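Local coordinates for type IV secretion system protein VirB11 (Brucella suis, PDB 2GZA), which hydrolyses ATP as a hexameric ATPase of the type IV secretion system, a virulence machinery of this bacterium, at residues R316-H329 against I340-S354. Residues are numbered along the deposited sequence; the frame is centred on the assembly and turned at random.
Sequences RLLYLVVDVVVHVH and ISEVWYDPNTKRALS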
loop_
_atom_site.group_PDB
_atom_site.type_symbol
_atom_site.label_atom_id
_atom_site.label_comp_id
_atom_site.label_asym_id
_atom_site.label_seq_id
_atom_site.Cartn_x
_atom_site.Cartn_y
_atom_site.Cartn_z
ATOM N N ARG C 316 9.261 15.806 7.268
ATOM C CA ARG C 316 10.306 15.846 8.274
ATOM C C ARG C 316 11.688 16.079 7.651
ATOM O O ARG C 316 12.490 16.834 8.197
ATOM C CB ARG C 316 10.277 14.572 9.110
ATOM C CG ARG C 316 11.425 14.430 10.084
ATOM C CD ARG C 316 11.940 13.026 9.949
ATOM N NE ARG C 316 12.879 12.608 10.986
ATOM C CZ ARG C 316 12.583 12.401 12.257
ATOM N NH1 ARG C 316 11.373 12.610 12.683
ATOM N NH2 ARG C 316 13.507 12.003 13.109
ATOM N N LEU C 317 11.954 15.443 6.515
ATOM C CA LEU C 317 13.214 15.640 5.804
ATOM C C LEU C 317 13.404 17.087 5.368
ATOM O O LEU C 317 14.490 17.637 5.504
ATOM C CB LEU C 317 13.335 14.683 4.611
ATOM C CG LEU C 317 14.158 13.416 4.859
ATOM C CD1 LEU C 317 15.534 13.733 5.472
ATOM C CD2 LEU C 317 13.423 12.461 5.739
ATOM N N LEU C 318 12.332 17.690 4.861
ATOM C CA LEU C 318 12.346 19.091 4.472
ATOM C C LEU C 318 12.714 20.016 5.634
ATOM O O LEU C 318 13.492 20.956 5.464
ATOM C CB LEU C 318 10.992 19.511 3.890
ATOM C CG LEU C 318 10.721 19.461 2.381
ATOM C CD1 LEU C 318 11.988 19.230 1.568
ATOM C CD2 LEU C 318 9.688 18.423 2.041
ATOM N N TYR C 319 12.151 19.743 6.807
ATOM C CA TYR C 319 12.428 20.544 7.991
ATOM C C TYR C 319 13.831 20.355 8.555
ATOM O O TYR C 319 14.384 21.281 9.151
ATOM C CB TYR C 319 11.387 20.307 9.088
ATOM C CG TYR C 319 9.998 20.842 8.782
ATOM C CD1 TYR C 319 8.863 20.109 9.118
ATOM C CD2 TYR C 319 9.817 22.080 8.161
ATOM C CE1 TYR C 319 7.586 20.587 8.841
ATOM C CE2 TYR C 319 8.545 22.564 7.877
ATOM C CZ TYR C 319 7.436 21.811 8.224
ATOM O OH TYR C 319 6.172 22.289 7.952
ATOM N N LEU C 320 14.399 19.166 8.373
ATOM C CA LEU C 320 15.756 18.882 8.820
ATOM C C LEU C 320 16.798 19.525 7.923
ATOM O O LEU C 320 17.906 19.827 8.364
ATOM C CB LEU C 320 15.976 17.376 8.879
ATOM C CG LEU C 320 15.299 16.650 10.041
ATOM C CD1 LEU C 320 15.394 15.165 9.842
ATOM C CD2 LEU C 320 15.903 17.046 11.383
ATOM N N VAL C 321 16.420 19.750 6.674
ATOM C CA VAL C 321 17.337 20.153 5.625
ATOM C C VAL C 321 17.204 21.640 5.280
ATOM O O VAL C 321 18.198 22.303 4.995
ATOM C CB VAL C 321 17.110 19.258 4.386
ATOM C CG1 VAL C 321 17.431 19.983 3.092
ATOM C CG2 VAL C 321 17.907 17.985 4.524
ATOM N N VAL C 322 15.984 22.161 5.313
ATOM C CA VAL C 322 15.721 23.543 4.898
ATOM C C VAL C 322 15.648 24.455 6.106
ATOM O O VAL C 322 14.749 24.322 6.932
ATOM C CB VAL C 322 14.405 23.677 4.054
ATOM C CG1 VAL C 322 14.116 25.135 3.732
ATOM C CG2 VAL C 322 14.497 22.872 2.764
ATOM N N ASP C 323 16.589 25.386 6.196
ATOM C CA ASP C 323 16.702 26.261 7.357
ATOM C C ASP C 323 15.823 27.496 7.225
ATOM O O ASP C 323 15.103 27.855 8.159
ATOM C CB ASP C 323 18.154 26.672 7.586
ATOM C CG ASP C 323 19.031 25.506 7.973
ATOM O OD1 ASP C 323 18.663 24.793 8.930
ATOM O OD2 ASP C 323 20.082 25.305 7.318
ATOM N N VAL C 324 15.887 28.149 6.068
ATOM C CA VAL C 324 15.185 29.404 5.857
ATOM C C VAL C 324 14.394 29.365 4.555
ATOM O O VAL C 324 14.870 28.856 3.546
ATOM C CB VAL C 324 16.167 30.611 5.847
ATOM C CG1 VAL C 324 15.429 31.921 5.616
ATOM C CG2 VAL C 324 16.966 30.679 7.143
ATOM N N VAL C 325 13.173 29.886 4.591
ATOM C CA VAL C 325 12.394 30.128 3.380
ATOM C C VAL C 325 12.047 31.614 3.322
ATOM O O VAL C 325 11.378 32.136 4.219
ATOM C CB VAL C 325 11.075 29.291 3.323
ATOM C CG1 VAL C 325 10.281 29.603 2.047
ATOM C CG2 VAL C 325 11.355 27.801 3.414
ATOM N N VAL C 326 12.511 32.291 2.276
ATOM C CA VAL C 326 12.188 33.700 2.060
ATOM C C VAL C 326 11.158 33.810 0.954
ATOM O O VAL C 326 11.413 33.388 -0.169
ATOM C CB VAL C 326 13.413 34.524 1.625
ATOM C CG1 VAL C 326 13.155 36.013 1.858
ATOM C CG2 VAL C 326 14.673 34.065 2.343
ATOM N N HIS C 327 9.994 34.369 1.265
ATOM C CA HIS C 327 8.944 34.512 0.263
ATOM C C HIS C 327 8.878 35.921 -0.288
ATOM O O HIS C 327 8.783 36.879 0.464
ATOM C CB HIS C 327 7.581 34.093 0.807
ATOM C CG HIS C 327 6.460 34.274 -0.172
ATOM N ND1 HIS C 327 6.333 33.503 -1.305
ATOM C CD2 HIS C 327 5.423 35.146 -0.196
ATOM C CE1 HIS C 327 5.263 33.890 -1.981
ATOM N NE2 HIS C 327 4.693 34.885 -1.329
ATOM N N VAL C 328 8.933 36.035 -1.609
ATOM C CA VAL C 328 8.819 37.328 -2.282
ATOM C C VAL C 328 7.438 37.503 -2.904
ATOM O O VAL C 328 6.904 36.582 -3.522
ATOM C CB VAL C 328 9.866 37.513 -3.399
ATOM C CG1 VAL C 328 9.876 38.962 -3.864
ATOM C CG2 VAL C 328 11.245 37.117 -2.930
ATOM N N HIS C 329 6.872 38.702 -2.740
ATOM C CA HIS C 329 5.613 39.047 -3.390
ATOM C C HIS C 329 5.723 40.308 -4.224
ATOM O O HIS C 329 6.375 41.272 -3.827
ATOM C CB HIS C 329 4.457 39.213 -2.419
ATOM C CG HIS C 329 3.211 39.735 -3.071
ATOM N ND1 HIS C 329 2.623 40.931 -2.716
ATOM C CD2 HIS C 329 2.466 39.241 -4.088
ATOM C CE1 HIS C 329 1.549 41.135 -3.462
ATOM N NE2 HIS C 329 1.437 40.126 -4.307
ATOM N N ILE C 340 9.255 41.478 0.563
ATOM C CA ILE C 340 9.224 40.179 1.209
ATOM C C ILE C 340 8.033 40.109 2.155
ATOM O O ILE C 340 7.825 41.003 2.968
ATOM C CB ILE C 340 10.537 39.892 1.956
ATOM C CG1 ILE C 340 11.717 39.970 0.985
ATOM C CG2 ILE C 340 10.475 38.531 2.659
ATOM C CD1 ILE C 340 13.073 39.850 1.639
ATOM N N SER C 341 7.257 39.039 2.022
ATOM C CA SER C 341 6.049 38.818 2.813
ATOM C C SER C 341 6.361 38.182 4.157
ATOM O O SER C 341 5.838 38.604 5.186
ATOM C CB SER C 341 5.089 37.898 2.055
ATOM O OG SER C 341 4.726 38.436 0.800
ATOM N N GLU C 342 7.211 37.159 4.131
ATOM C CA GLU C 342 7.484 36.332 5.291
ATOM C C GLU C 342 8.889 35.767 5.180
ATOM O O GLU C 342 9.362 35.478 4.085
ATOM C CB GLU C 342 6.461 35.188 5.357
ATOM C CG GLU C 342 6.554 34.286 6.599
ATOM C CD GLU C 342 5.645 33.053 6.528
ATOM O OE1 GLU C 342 5.800 32.162 7.399
ATOM O OE2 GLU C 342 4.786 32.964 5.614
ATOM N N VAL C 343 9.550 35.630 6.319
ATOM C CA VAL C 343 10.784 34.870 6.418
ATOM C C VAL C 343 10.518 33.767 7.425
ATOM O O VAL C 343 10.174 34.033 8.576
ATOM C CB VAL C 343 11.971 35.732 6.875
ATOM C CG1 VAL C 343 13.189 34.865 7.120
ATOM C CG2 VAL C 343 12.275 36.806 5.847
ATOM N N TRP C 344 10.650 32.531 6.980
ATOM C CA TRP C 344 10.416 31.395 7.836
ATOM C C TRP C 344 11.757 30.870 8.345
ATOM O O TRP C 344 12.678 30.628 7.566
ATOM C CB TRP C 344 9.619 30.332 7.069
ATOM C CG TRP C 344 9.313 29.114 7.864
ATOM C CD1 TRP C 344 8.169 28.859 8.554
ATOM C CD2 TRP C 344 10.164 27.979 8.056
ATOM N NE1 TRP C 344 8.253 27.633 9.169
ATOM C CE2 TRP C 344 9.468 27.072 8.882
ATOM C CE3 TRP C 344 11.451 27.642 7.616
ATOM C CZ2 TRP C 344 10.012 25.851 9.281
ATOM C CZ3 TRP C 344 11.997 26.422 8.013
ATOM C CH2 TRP C 344 11.275 25.541 8.840
ATOM N N TYR C 345 11.856 30.717 9.658
ATOM C CA TYR C 345 13.033 30.159 10.306
ATOM C C TYR C 345 12.600 29.537 11.625
ATOM O O TYR C 345 12.095 30.233 12.499
ATOM C CB TYR C 345 14.086 31.251 10.517
ATOM C CG TYR C 345 15.350 30.810 11.212
ATOM C CD1 TYR C 345 16.139 29.785 10.696
ATOM C CD2 TYR C 345 15.776 31.439 12.379
ATOM C CE1 TYR C 345 17.313 29.392 11.336
ATOM C CE2 TYR C 345 16.945 31.049 13.027
ATOM C CZ TYR C 345 17.706 30.029 12.500
ATOM O OH TYR C 345 18.861 29.650 13.140
ATOM N N ASP C 346 12.780 28.226 11.759
ATOM C CA ASP C 346 12.362 27.516 12.964
ATOM C C ASP C 346 13.343 26.407 13.386
ATOM O O ASP C 346 13.031 25.224 13.249
ATOM C CB ASP C 346 10.942 26.968 12.770
ATOM C CG ASP C 346 10.272 26.564 14.071
ATOM O OD1 ASP C 346 10.806 26.848 15.168
ATOM O OD2 ASP C 346 9.190 25.953 13.991
ATOM N N PRO C 347 14.521 26.789 13.922
ATOM C CA PRO C 347 15.547 25.815 14.323
ATOM C C PRO C 347 15.075 24.942 15.484
ATOM O O PRO C 347 15.600 23.849 15.701
ATOM C CB PRO C 347 16.724 26.694 14.749
ATOM C CG PRO C 347 16.123 28.005 15.087
ATOM C CD PRO C 347 14.939 28.174 14.193
ATOM N N ASN C 348 14.077 25.445 16.201
ATOM C CA ASN C 348 13.431 24.731 17.287
ATOM C C ASN C 348 12.654 23.499 16.835
ATOM O O ASN C 348 12.506 22.555 17.599
ATOM C CB ASN C 348 12.502 25.675 18.063
ATOM C CG ASN C 348 13.224 26.427 19.178
ATOM O OD1 ASN C 348 13.689 25.829 20.145
ATOM N ND2 ASN C 348 13.299 27.743 19.052
ATOM N N THR C 349 12.143 23.500 15.607
ATOM C CA THR C 349 11.441 22.323 15.114
ATOM C C THR C 349 12.438 21.401 14.443
ATOM O O THR C 349 12.365 20.185 14.593
ATOM C CB THR C 349 10.222 22.696 14.204
ATOM O OG1 THR C 349 9.339 23.564 14.920
ATOM C CG2 THR C 349 9.428 21.458 13.788
ATOM N N LYS C 350 13.368 21.991 13.713
ATOM C CA LYS C 350 14.519 21.241 13.269
ATOM C C LYS C 350 15.044 20.468 14.493
ATOM O O LYS C 350 15.251 19.266 14.424
ATOM C CB LYS C 350 15.575 22.183 12.694
ATOM C CG LYS C 350 16.744 21.482 12.072
ATOM C CD LYS C 350 17.631 22.464 11.371
ATOM C CE LYS C 350 18.952 21.825 11.042
ATOM N NZ LYS C 350 19.582 22.489 9.896
ATOM N N ARG C 351 15.185 21.158 15.620
ATOM C CA ARG C 351 15.741 20.582 16.848
ATOM C C ARG C 351 14.896 19.440 17.385
ATOM O O ARG C 351 15.337 18.288 17.388
ATOM C CB ARG C 351 15.901 21.655 17.920
ATOM C CG ARG C 351 16.928 21.317 18.985
ATOM C CD ARG C 351 18.337 21.620 18.507
ATOM N NE ARG C 351 19.265 20.565 18.902
ATOM C CZ ARG C 351 19.777 19.657 18.076
ATOM N NH1 ARG C 351 19.478 19.671 16.783
ATOM N NH2 ARG C 351 20.606 18.735 18.551
ATOM N N ALA C 352 13.687 19.768 17.835
ATOM C CA ALA C 352 12.766 18.778 18.376
ATOM C C ALA C 352 12.773 17.515 17.517
ATOM O O ALA C 352 13.133 16.436 17.999
ATOM C CB ALA C 352 11.364 19.362 18.493
ATOM N N LEU C 353 12.421 17.679 16.240
ATOM C CA LEU C 353 12.416 16.609 15.240
ATOM C C LEU C 353 13.681 15.749 15.226
ATOM O O LEU C 353 13.600 14.530 15.334
ATOM C CB LEU C 353 12.189 17.199 13.848
ATOM C CG LEU C 353 10.800 17.252 13.204
ATOM C CD1 LEU C 353 9.652 17.452 14.191
ATOM C CD2 LEU C 353 10.795 18.339 12.145
ATOM N N SER C 354 14.842 16.382 15.089
ATOM C CA SER C 354 16.110 15.651 14.985
ATOM C C SER C 354 16.460 14.932 16.281
ATOM O O SER C 354 17.328 14.058 16.305
ATOM C CB SER C 354 17.252 16.583 14.574
ATOM O OG SER C 354 17.461 17.597 15.533
#
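Strands 324-329 and 340-345 form an antiparallel beta hairpin at the border of the ATPase sheet, and the helices flanking them, 316-321 and 347-354, pack together beside its open end. Val325 and Trp344 make a hydrogen-bonded pair: Trp344 N reaches Val325 O at 2.9 Å, almost straight at 178°, and Val325 N returns a bond to Trp344 O. His327 N binds Glu342 O and Ser341 N binds His327 O. Beta-branched residues suit these extended strands; on one face Val326 CG1 lies 3.8 Å from Ile340 CG2, and helix 164-173 packs on Val324, Val326 and Val343. On the other face Trp344 has CG anti to its backbone N (chi1 -180°), which carries the indole back toward the helix end. There its CH2 lies 3.8 Å from Tyr319 CD2, the planes near parallel, 25° apart, but offset so that only their rims meet; Phe293 packs against both rings. Tyr319 CB meets Leu353 CD2 at 3.7 Å, an apolar seam between the helices. Lys350, long and extended, spans from its helix to the buried Asp323: Lys350 NZ forms a salt bridge with Asp323 OD1 at 2.7 Å, on its syn lone pair. Asp323 OD2 accepts from Val177 N, and the lysine probably offsets the buried carboxylate's charge. His327 approaches Gly182 of the predicted Walker A loop, placing this hairpin at the edge of a P-loop NTPase core, where strand 324-331 runs parallel to strand 178-182.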